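Local coordinates for protein fiber (Human adenovirus 35, PDB 2QLK) that forms the trimeric head (knob) of the viral fibre, which binds CD46 and so probably attaches the virus to its host cell, at residues Pro32-Val37 with Val62-Val67; Gly45-Val50 with Phe181-Asn186; Asn72-Phe75 with Asn81-Leu84; Tyr149-Ser152 with Leu157-Leu160. All coordinates share one frame; numbering follows the deposited sequence.

Contact 1 of 4, residues Pro32-Val37 with Val62-Val67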
loop_
_atom_site.group_PDB
_atom_site.type_symbol
_atom_site.label_atom_id
_atom_site.label_comp_id
_atom_site.label_asym_id
_atom_site.label_seq_id
_atom_site.Cartn_x
_atom_site.Cartn_y
_atom_site.Cartn_z
ATOM N N PRO A 32 12.087 14.035 -19.711
ATOM C CA PRO A 32 13.149 13.315 -18.990
ATOM C C PRO A 32 13.538 14.284 -17.872
ATOM O O PRO A 32 13.866 15.452 -18.153
ATOM C CB PRO A 32 14.244 13.167 -20.039
ATOM C CG PRO A 32 13.445 13.025 -21.336
ATOM C CD PRO A 32 12.308 14.024 -21.169
ATOM N N ASN A 33 13.488 13.816 -16.619
ATOM C CA ASN A 33 13.755 14.678 -15.483
ATOM C C ASN A 33 14.753 14.171 -14.441
ATOM O O ASN A 33 15.004 14.857 -13.451
ATOM C CB ASN A 33 12.422 15.017 -14.801
ATOM C CG ASN A 33 11.694 13.769 -14.321
ATOM O OD1 ASN A 33 12.254 12.675 -14.351
ATOM N ND2 ASN A 33 10.462 13.933 -13.866
ATOM N N CYS A 34 15.319 12.980 -14.636
ATOM C CA CYS A 34 16.303 12.484 -13.674
ATOM C C CYS A 34 17.473 11.801 -14.359
ATOM O O CYS A 34 17.428 11.530 -15.544
ATOM C CB CYS A 34 15.644 11.543 -12.658
ATOM S SG CYS A 34 14.855 10.126 -13.376
ATOM N N GLN A 35 18.529 11.524 -13.612
ATOM C CA GLN A 35 19.705 10.897 -14.195
ATOM C C GLN A 35 19.992 9.587 -13.494
ATOM O O GLN A 35 20.357 9.551 -12.320
ATOM C CB GLN A 35 20.908 11.857 -14.096
ATOM C CG GLN A 35 20.576 13.246 -14.653
ATOM C CD GLN A 35 21.761 14.198 -14.767
ATOM O OE1 GLN A 35 22.585 14.306 -13.860
ATOM N NE2 GLN A 35 21.829 14.915 -15.889
ATOM N N ILE A 36 19.815 8.510 -14.238
ATOM C CA ILE A 36 20.026 7.167 -13.728
ATOM C C ILE A 36 21.478 6.741 -13.866
ATOM O O ILE A 36 22.043 6.135 -12.958
ATOM C CB ILE A 36 19.110 6.165 -14.478
ATOM C CG1 ILE A 36 17.656 6.417 -14.048
ATOM C CG2 ILE A 36 19.517 4.712 -14.173
ATOM C CD1 ILE A 36 16.641 5.892 -15.019
ATOM N N VAL A 37 22.072 7.051 -15.009
ATOM C CA VAL A 37 23.458 6.704 -15.271
ATOM C C VAL A 37 24.336 7.843 -14.765
ATOM O O VAL A 37 24.124 8.998 -15.138
ATOM C CB VAL A 37 23.676 6.501 -16.791
ATOM C CG1 VAL A 37 25.148 6.325 -17.105
ATOM C CG2 VAL A 37 22.872 5.292 -17.252
ATOM N N VAL A 62 5.024 6.410 -6.762
ATOM C CA VAL A 62 6.227 6.557 -7.531
ATOM C C VAL A 62 6.408 5.503 -8.622
ATOM O O VAL A 62 6.270 4.305 -8.386
ATOM C CB VAL A 62 7.476 6.608 -6.576
ATOM C CG1 VAL A 62 7.682 5.263 -5.856
ATOM C CG2 VAL A 62 8.743 7.008 -7.372
ATOM N N SER A 63 6.699 5.964 -9.831
ATOM C CA SER A 63 6.944 5.047 -10.938
ATOM C C SER A 63 8.004 5.699 -11.790
ATOM O O SER A 63 8.136 6.931 -11.817
ATOM C CB SER A 63 5.686 4.752 -11.779
ATOM O OG SER A 63 5.270 5.894 -12.478
ATOM N N LEU A 64 8.770 4.853 -12.470
ATOM C CA LEU A 64 9.868 5.296 -13.289
ATOM C C LEU A 64 9.791 4.760 -14.707
ATOM O O LEU A 64 9.381 3.631 -14.920
ATOM C CB LEU A 64 11.171 4.829 -12.622
ATOM C CG LEU A 64 12.528 5.213 -13.202
ATOM C CD1 LEU A 64 12.620 6.744 -13.387
ATOM C CD2 LEU A 64 13.599 4.742 -12.245
ATOM N N VAL A 65 10.167 5.585 -15.670
ATOM C CA VAL A 65 10.215 5.173 -17.090
ATOM C C VAL A 65 11.618 5.542 -17.657
ATOM O O VAL A 65 12.117 6.659 -17.470
ATOM C CB VAL A 65 9.109 5.877 -17.931
ATOM C CG1 VAL A 65 9.311 5.560 -19.443
ATOM C CG2 VAL A 65 7.712 5.397 -17.476
ATOM N N GLY A 66 12.260 4.608 -18.334
ATOM C CA GLY A 66 13.590 4.902 -18.854
ATOM C C GLY A 66 13.547 5.463 -20.265
ATOM O O GLY A 66 12.722 5.015 -21.069
ATOM N N VAL A 67 14.435 6.412 -20.579
ATOM C CA VAL A 67 14.455 7.015 -21.907
ATOM C C VAL A 67 15.675 6.675 -22.760
ATOM O O VAL A 67 15.534 6.351 -23.940
ATOM C CB VAL A 67 14.339 8.561 -21.846
ATOM C CG1 VAL A 67 13.186 8.979 -20.931
ATOM C CG2 VAL A 67 15.651 9.164 -21.419
#
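Leu64 reaches out from the end of strand 57-66 to meet Cys34 and Ile36, two residues of the loop that precedes strand 45-54. CG stands opposite the backbone N (chi1 -176°), which carries both methyls toward the loop although CB does not point at it. CB itself stays clear of residues 32-37, and CG serves mainly to fork the chain. From that fork CD1 meets the sulfur of Cys34, with 4.1 Å between Leu64 CD1 and Cys34 SG. The other branch turns to the isoleucine tip, Leu64 CD2 lying 4.3 Å from Ile36 CD1. One leucine thus serves two loop residues with separate methyls, in loose van der Waals contact and with no hydrogen bond between the segments. The line from CA of residue 32 to CA of 36 runs 103° from that between CA of 64 and CA of 67. Adenovirus knobs are antiparallel beta sandwiches, and here the loop lies where the two sheets meet beside edge strand 79-88: Leu64 also touches Ile82, Leu84 and Trp183 of the facing sheet, and Cys34 touches Leu84. Asn33 and Cys34 both face Gly45 in a classic beta bulge, and the two oxygens of the Asp44 carboxylate accept from the backbone N atoms of Ile36 and Val37. A second meeting point involves partly exposed residues: the Pro32 ring and the Val67 side chain cross at about a right angle, and Pro32 CG stands 4.1 Å from Val67 CG1. Both also touch Lys46.

Contact 2 of 4, residues Gly45-Val50 with Phe181-Asn186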
loop_
_atom_site.group_PDB
_atom_site.type_symbol
_atom_site.label_atom_id
_atom_site.label_comp_id
_atom_site.label_asym_id
_atom_site.label_seq_id
_atom_site.Cartn_x
_atom_site.Cartn_y
_atom_site.Cartn_z
ATOM N N GLY A 45 15.896 9.414 -17.652
ATOM C CA GLY A 45 14.749 8.742 -17.101
ATOM C C GLY A 45 13.602 9.681 -16.805
ATOM O O GLY A 45 13.796 10.899 -16.667
ATOM N N LYS A 46 12.400 9.110 -16.726
ATOM C CA LYS A 46 11.201 9.883 -16.409
ATOM C C LYS A 46 10.589 9.375 -15.120
ATOM O O LYS A 46 9.997 8.306 -15.073
ATOM C CB LYS A 46 10.176 9.775 -17.533
ATOM C CG LYS A 46 10.653 10.375 -18.837
ATOM C CD LYS A 46 9.706 10.029 -19.987
ATOM C CE LYS A 46 10.054 10.831 -21.254
ATOM N NZ LYS A 46 9.281 10.378 -22.466
ATOM N N LEU A 47 10.754 10.149 -14.070
ATOM C CA LEU A 47 10.225 9.791 -12.779
ATOM C C LEU A 47 8.916 10.510 -12.494
ATOM O O LEU A 47 8.825 11.739 -12.581
ATOM C CB LEU A 47 11.254 10.139 -11.712
ATOM C CG LEU A 47 10.744 9.984 -10.271
ATOM C CD1 LEU A 47 10.846 8.487 -9.842
ATOM C CD2 LEU A 47 11.577 10.892 -9.329
ATOM N N THR A 48 7.891 9.732 -12.182
ATOM C CA THR A 48 6.580 10.273 -11.821
ATOM C C THR A 48 6.471 10.041 -10.315
ATOM O O THR A 48 6.410 8.894 -9.834
ATOM C CB THR A 48 5.428 9.521 -12.512
ATOM O OG1 THR A 48 5.536 9.683 -13.932
ATOM C CG2 THR A 48 4.060 10.038 -12.019
ATOM N N LEU A 49 6.464 11.135 -9.576
ATOM C CA LEU A 49 6.364 11.086 -8.145
ATOM C C LEU A 49 5.228 12.004 -7.758
ATOM O O LEU A 49 5.202 13.156 -8.184
ATOM C CB LEU A 49 7.642 11.610 -7.513
ATOM C CG LEU A 49 7.609 11.818 -6.002
ATOM C CD1 LEU A 49 7.467 10.474 -5.257
ATOM C CD2 LEU A 49 8.903 12.502 -5.614
ATOM N N VAL A 50 4.290 11.486 -6.972
ATOM C CA VAL A 50 3.179 12.254 -6.495
ATOM C C VAL A 50 3.144 12.144 -4.968
ATOM O O VAL A 50 3.068 11.051 -4.413
ATOM C CB VAL A 50 1.896 11.741 -7.112
ATOM C CG1 VAL A 50 0.729 12.682 -6.755
ATOM C CG2 VAL A 50 2.073 11.651 -8.634
ATOM N N PHE A 181 15.269 6.827 -3.554
ATOM C CA PHE A 181 14.514 5.678 -4.062
ATOM C C PHE A 181 15.515 4.722 -4.647
ATOM O O PHE A 181 16.453 5.142 -5.324
ATOM C CB PHE A 181 13.562 6.101 -5.203
ATOM C CG PHE A 181 12.443 7.018 -4.778
ATOM C CD1 PHE A 181 11.284 6.505 -4.170
ATOM C CD2 PHE A 181 12.556 8.389 -4.952
ATOM C CE1 PHE A 181 10.255 7.366 -3.735
ATOM C CE2 PHE A 181 11.535 9.259 -4.520
ATOM C CZ PHE A 181 10.384 8.750 -3.909
ATOM N N GLU A 182 15.336 3.433 -4.393
ATOM C CA GLU A 182 16.215 2.468 -5.000
ATOM C C GLU A 182 15.451 1.219 -5.446
ATOM O O GLU A 182 14.699 0.640 -4.665
ATOM C CB GLU A 182 17.347 2.104 -4.044
ATOM C CG GLU A 182 18.376 1.208 -4.691
ATOM C CD GLU A 182 19.664 1.129 -3.893
ATOM O OE1 GLU A 182 20.417 2.131 -3.885
ATOM O OE2 GLU A 182 19.913 0.067 -3.271
ATOM N N TRP A 183 15.604 0.846 -6.717
ATOM C CA TRP A 183 14.966 -0.354 -7.271
ATOM C C TRP A 183 16.073 -1.362 -7.558
ATOM O O TRP A 183 17.118 -1.011 -8.099
ATOM C CB TRP A 183 14.265 -0.071 -8.591
ATOM C CG TRP A 183 13.060 0.802 -8.484
ATOM C CD1 TRP A 183 11.766 0.400 -8.420
ATOM C CD2 TRP A 183 13.044 2.232 -8.470
ATOM N NE1 TRP A 183 10.920 1.498 -8.376
ATOM C CE2 TRP A 183 11.681 2.636 -8.409
ATOM C CE3 TRP A 183 14.050 3.219 -8.507
ATOM C CZ2 TRP A 183 11.297 3.986 -8.386
ATOM C CZ3 TRP A 183 13.666 4.559 -8.490
ATOM C CH2 TRP A 183 12.298 4.930 -8.429
ATOM N N ASN A 184 15.822 -2.617 -7.233
ATOM C CA ASN A 184 16.804 -3.648 -7.434
ATOM C C ASN A 184 16.186 -4.864 -8.117
ATOM O O ASN A 184 15.171 -5.415 -7.673
ATOM C CB ASN A 184 17.391 -4.063 -6.092
ATOM C CG ASN A 184 18.466 -5.121 -6.235
ATOM O OD1 ASN A 184 19.609 -4.823 -6.616
ATOM N ND2 ASN A 184 18.109 -6.367 -5.950
ATOM N N LEU A 185 16.807 -5.271 -9.207
ATOM C CA LEU A 185 16.369 -6.449 -9.933
ATOM C C LEU A 185 17.370 -7.571 -9.608
ATOM O O LEU A 185 18.574 -7.412 -9.788
ATOM C CB LEU A 185 16.383 -6.204 -11.442
ATOM C CG LEU A 185 16.263 -7.557 -12.187
ATOM C CD1 LEU A 185 14.827 -8.139 -12.061
ATOM C CD2 LEU A 185 16.653 -7.379 -13.636
ATOM N N ASN A 186 16.875 -8.704 -9.143
ATOM C CA ASN A 186 17.761 -9.816 -8.840
ATOM C C ASN A 186 17.066 -11.082 -9.299
ATOM O O ASN A 186 16.398 -11.735 -8.513
ATOM C CB ASN A 186 18.057 -9.857 -7.336
ATOM C CG ASN A 186 18.968 -11.002 -6.952
ATOM O OD1 ASN A 186 18.552 -12.160 -6.933
ATOM N ND2 ASN A 186 20.222 -10.688 -6.654
#
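Leu49 and Phe181 make the tighter of two methyl-to-ring contacts that join strands 45-54 and 177-186: Leu49 CD1 is 3.6 Å from Phe181 CZ, the far end of the ring. The second is Leu47 with Trp183, where Leu47 CD1 comes to 4.1 Å from CH2, on the six-membered side of the Trp183 indole. Both methyls approach obliquely, neither squarely over a face nor squarely at an edge. With CG opposite the carbonyl carbon (chi1 -68°), the Trp183 indole reaches across to put CH2 near the leucine methyl. The residues taking part are spaced by two on either strand, which brings them onto one face of each sheet. These are the two sheets of the knob's beta sandwich. The nearest CA atoms, of Leu47 and Phe181, are 10.5 Å apart, a gap bridged by side chains and too wide for backbone pairing. Further apolar contacts close the core round the four residues: Val62 touches Leu47 and Phe181, Leu86 touches Leu49, Ile164 touches Phe181, and Leu64 and Ile82 touch Trp183. No hydrogen bond crosses between the segments; the backbones of Lys46 and Thr48 bond to Val65 and Ser63, and Glu182 OE1 bonds to Gln83 NE2 on the neighbouring strand. On the outer face of 45-50, Thr48 and Val50 pack on Ile208 and Leu57 of a neighbouring subunit.

Contact 3 of 4, residues Asn72-Phe75 with Asn81-Leu84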
loop_
_atom_site.group_PDB
_atom_site.type_symbol
_atom_site.label_atom_id
_atom_site.label_comp_id
_atom_site.label_asym_id
_atom_site.label_seq_id
_atom_site.Cartn_x
_atom_site.Cartn_y
_atom_site.Cartn_z
ATOM N N ASN A 72 17.346 1.769 -20.966
ATOM C CA ASN A 72 16.481 0.718 -21.480
ATOM C C ASN A 72 17.161 -0.571 -21.924
ATOM O O ASN A 72 16.600 -1.362 -22.680
ATOM C CB ASN A 72 15.589 1.308 -22.572
ATOM C CG ASN A 72 14.731 2.442 -22.041
ATOM O OD1 ASN A 72 14.261 2.388 -20.898
ATOM N ND2 ASN A 72 14.538 3.475 -22.844
ATOM N N GLN A 73 18.358 -0.796 -21.394
ATOM C CA GLN A 73 19.128 -1.989 -21.695
ATOM C C GLN A 73 19.548 -2.627 -20.362
ATOM O O GLN A 73 20.081 -3.738 -20.327
ATOM C CB GLN A 73 20.354 -1.614 -22.536
ATOM C CG GLN A 73 21.123 -2.791 -23.115
ATOM C CD GLN A 73 21.944 -2.401 -24.337
ATOM O OE1 GLN A 73 22.672 -1.407 -24.320
ATOM N NE2 GLN A 73 21.833 -3.190 -25.404
ATOM N N MET A 74 19.294 -1.916 -19.264
ATOM C CA MET A 74 19.666 -2.441 -17.949
ATOM C C MET A 74 18.976 -3.774 -17.641
ATOM O O MET A 74 19.514 -4.614 -16.902
ATOM C CB MET A 74 19.340 -1.425 -16.854
ATOM C CG MET A 74 20.213 -0.182 -16.917
ATOM S SD MET A 74 19.876 0.978 -15.569
ATOM C CE MET A 74 20.498 -0.043 -14.154
ATOM N N PHE A 75 17.790 -3.977 -18.202
ATOM C CA PHE A 75 17.074 -5.214 -17.941
ATOM C C PHE A 75 17.414 -6.372 -18.890
ATOM O O PHE A 75 16.620 -7.298 -19.041
ATOM C CB PHE A 75 15.554 -4.944 -17.869
ATOM C CG PHE A 75 15.123 -4.191 -16.604
ATOM C CD1 PHE A 75 16.044 -3.910 -15.590
ATOM C CD2 PHE A 75 13.793 -3.784 -16.423
ATOM C CE1 PHE A 75 15.644 -3.229 -14.403
ATOM C CE2 PHE A 75 13.383 -3.101 -15.243
ATOM C CZ PHE A 75 14.307 -2.827 -14.240
ATOM N N ASN A 81 20.467 -2.230 -10.597
ATOM C CA ASN A 81 20.171 -1.362 -9.481
ATOM C C ASN A 81 20.041 0.050 -10.022
ATOM O O ASN A 81 20.842 0.500 -10.849
ATOM C CB ASN A 81 21.292 -1.419 -8.449
ATOM C CG ASN A 81 21.024 -0.525 -7.263
ATOM O OD1 ASN A 81 20.240 -0.867 -6.374
ATOM N ND2 ASN A 81 21.662 0.641 -7.249
ATOM N N ILE A 82 19.006 0.734 -9.571
ATOM C CA ILE A 82 18.739 2.084 -9.982
ATOM C C ILE A 82 18.511 2.840 -8.696
ATOM O O ILE A 82 17.781 2.374 -7.812
ATOM C CB ILE A 82 17.501 2.139 -10.837
ATOM C CG1 ILE A 82 17.775 1.377 -12.146
ATOM C CG2 ILE A 82 17.058 3.601 -11.017
ATOM C CD1 ILE A 82 16.573 1.239 -13.062
ATOM N N GLN A 83 19.160 3.987 -8.575
ATOM C CA GLN A 83 19.028 4.811 -7.387
ATOM C C GLN A 83 18.721 6.242 -7.780
ATOM O O GLN A 83 19.295 6.778 -8.719
ATOM C CB GLN A 83 20.321 4.779 -6.578
ATOM C CG GLN A 83 20.198 5.495 -5.238
ATOM C CD GLN A 83 21.510 5.543 -4.474
ATOM O OE1 GLN A 83 22.374 6.376 -4.758
ATOM N NE2 GLN A 83 21.667 4.636 -3.500
ATOM N N LEU A 84 17.808 6.867 -7.058
ATOM C CA LEU A 84 17.448 8.245 -7.357
ATOM C C LEU A 84 17.402 8.956 -6.020
ATOM O O LEU A 84 16.610 8.596 -5.143
ATOM C CB LEU A 84 16.080 8.299 -8.050
ATOM C CG LEU A 84 15.873 8.614 -9.543
ATOM C CD1 LEU A 84 17.201 8.717 -10.329
ATOM C CD2 LEU A 84 14.957 7.567 -10.138
#
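Asn81 O, a backbone oxygen of strand 79-88, receives the end of Met74, with Met74 CE 3.4 Å away. This is a methyl packed on a carbonyl; no hydrogen bond joins the segments. The same methyl rests on Ile82, where Met74 CE is 3.7 Å from CG1, and the two side chains cross at a slant, with Met74 SD 4.0 Å from Ile82 CG1 and 4.2 Å from Ile82 CD1. Met74 runs straight as far as SD (chi2 -177°) and then bends at chi3 (68°), a turn that lays CE against the strand. Ile82, pointing toward the loop, is buried and also touches Leu64, Leu198 and Trp183, so the methionine adds the outer layer to a core residue. The loop is held on both sides of Met74. Asn72 OD1 accepts from Leu198 N, the backbones of Phe75 and Glu192 are bonded, and the ring of Phe75 packs edge-to-face with that of Tyr149. Strand 79-88 is the outermost of its sheet within the chain, and the loop from strand 57-66 folds back over its beginning: a sheet-to-sheet connection in the antiparallel beta sandwich of an adenovirus knob.

Contact 4 of 4, residues Tyr149-Ser152 with Leu157-Leu160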
loop_
_atom_site.group_PDB
_atom_site.type_symbol
_atom_site.label_atom_id
_atom_site.label_comp_id
_atom_site.label_asym_id
_atom_site.label_seq_id
_atom_site.Cartn_x
_atom_site.Cartn_y
_atom_site.Cartn_z
ATOM N N TYR A 149 8.217 -5.231 -12.943
ATOM C CA TYR A 149 8.596 -4.892 -14.302
ATOM C C TYR A 149 7.877 -5.921 -15.182
ATOM O O TYR A 149 7.953 -7.128 -14.937
ATOM C CB TYR A 149 10.100 -5.043 -14.531
ATOM C CG TYR A 149 10.460 -4.814 -15.977
ATOM C CD1 TYR A 149 10.276 -3.566 -16.553
ATOM C CD2 TYR A 149 10.923 -5.855 -16.786
ATOM C CE1 TYR A 149 10.530 -3.340 -17.898
ATOM C CE2 TYR A 149 11.197 -5.641 -18.162
ATOM C CZ TYR A 149 10.994 -4.372 -18.699
ATOM O OH TYR A 149 11.274 -4.095 -20.026
ATOM N N MET A 150 7.190 -5.425 -16.201
ATOM C CA MET A 150 6.460 -6.238 -17.169
ATOM C C MET A 150 7.343 -6.346 -18.434
ATOM O O MET A 150 7.681 -5.329 -19.059
ATOM C CB MET A 150 5.129 -5.539 -17.479
ATOM C CG MET A 150 4.176 -6.273 -18.393
ATOM S SD MET A 150 2.515 -5.522 -18.279
ATOM C CE MET A 150 1.684 -6.786 -17.399
ATOM N N THR A 151 7.739 -7.561 -18.798
ATOM C CA THR A 151 8.607 -7.742 -19.976
ATOM C C THR A 151 7.872 -7.368 -21.246
ATOM O O THR A 151 6.654 -7.509 -21.344
ATOM C CB THR A 151 9.102 -9.183 -20.125
ATOM O OG1 THR A 151 8.064 -9.995 -20.684
ATOM C CG2 THR A 151 9.492 -9.733 -18.771
ATOM N N SER A 152 8.644 -6.894 -22.211
ATOM C CA SER A 152 8.140 -6.439 -23.486
ATOM C C SER A 152 7.681 -7.557 -24.413
ATOM O O SER A 152 6.931 -7.302 -25.343
ATOM C CB SER A 152 9.225 -5.636 -24.193
ATOM O OG SER A 152 10.308 -6.493 -24.515
ATOM N N LEU A 157 5.871 -10.725 -15.383
ATOM C CA LEU A 157 6.257 -9.832 -14.313
ATOM C C LEU A 157 7.488 -10.242 -13.550
ATOM O O LEU A 157 7.619 -11.381 -13.081
ATOM C CB LEU A 157 5.113 -9.678 -13.314
ATOM C CG LEU A 157 3.847 -9.002 -13.846
ATOM C CD1 LEU A 157 2.825 -8.856 -12.725
ATOM C CD2 LEU A 157 4.212 -7.642 -14.411
ATOM N N PHE A 158 8.413 -9.308 -13.438
ATOM C CA PHE A 158 9.601 -9.571 -12.655
ATOM C C PHE A 158 9.494 -8.683 -11.421
ATOM O O PHE A 158 9.299 -7.475 -11.541
ATOM C CB PHE A 158 10.866 -9.215 -13.445
ATOM C CG PHE A 158 11.328 -10.297 -14.384
ATOM C CD1 PHE A 158 10.593 -10.620 -15.518
ATOM C CD2 PHE A 158 12.531 -10.974 -14.143
ATOM C CE1 PHE A 158 11.046 -11.599 -16.413
ATOM C CE2 PHE A 158 12.999 -11.961 -15.039
ATOM C CZ PHE A 158 12.253 -12.270 -16.177
ATOM N N PRO A 159 9.607 -9.269 -10.217
ATOM C CA PRO A 159 9.515 -8.405 -9.045
ATOM C C PRO A 159 10.786 -7.568 -8.890
ATOM O O PRO A 159 11.897 -7.997 -9.244
ATOM C CB PRO A 159 9.319 -9.400 -7.887
ATOM C CG PRO A 159 10.065 -10.617 -8.375
ATOM C CD PRO A 159 9.649 -10.689 -9.824
ATOM N N LEU A 160 10.598 -6.363 -8.386
ATOM C CA LEU A 160 11.691 -5.422 -8.149
ATOM C C LEU A 160 11.607 -5.065 -6.686
ATOM O O LEU A 160 10.525 -4.751 -6.172
ATOM C CB LEU A 160 11.530 -4.148 -8.994
ATOM C CG LEU A 160 11.586 -4.278 -10.534
ATOM C CD1 LEU A 160 11.372 -2.890 -11.213
ATOM C CD2 LEU A 160 12.954 -4.846 -10.928
#
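Leu157 sets its CD2 methyl in the angle where the Met150 side chain leaves the backbone, 3.8 Å from both CA and CB of Met150. The end of the methionine curls back over this bump, Met150 CE coming to 4.0 Å from Leu157 CD2. Beyond the end of strand 142-150, Thr151 presents a second bump to the Phe158 ring, which lies on the other face: Thr151 CG2 meets one flank of the ring obliquely, 3.4 Å from Phe158 CE1. With OG1 between the backbone N and carbonyl carbon (chi1 78°), where it bonds to Asp154 OD1 and Ser156 N inside the hairpin turn, CG2 is left facing the ring. Tyr149 shares the face of Phe158. Its CB sits beside Phe158 CB and 4.2 Å from Leu160 CD1, while its ring leads away from strand 157-166 to put OH on Glu192 OE2. Two backbone bonds set the register in which these side chains meet. Tyr149 and Phe158 form an antiparallel hydrogen-bonded pair, with Tyr149 N to Phe158 O at 2.9 Å (161°) and Phe158 N to Tyr149 O at 2.7 Å (167°). Met150 and Leu157 form the next, non-hydrogen-bonded pair. This is the turn end of the hairpin 142-150/157-166. Strand 142-150 is the outermost of its sheet within the chain, strand 177-186 flanks 157-166 on the other side, and Met150 and Leu157 pack on His144 of a neighbouring subunit.

All four contacts belong to one all-beta knob domain. Contact 2 lies nearest the middle of the chain, its centre about 7 Å from that of contact 1, 8 Å from that of contact 3 and 13 Å from that of contact 4. Contacts 1 and 2 each have one segment on neighbouring strands (57-66 and 45-54) of one sheet; strands 79-88, 177-186, 157-166 and 142-150 form the other, reached by contacts 2, 3 and 4. Along the chain, contacts 1 and 2 interleave, whereas 3 and 4 nest within the loop that contact 2 closes. Contacts 1 and 4, about 16 Å apart between centres, do not touch. Core pairing thus joins distant sequence, loops cover the sandwich beside strand 79-88, and contacts 2 and 4 also reach a neighbouring subunit.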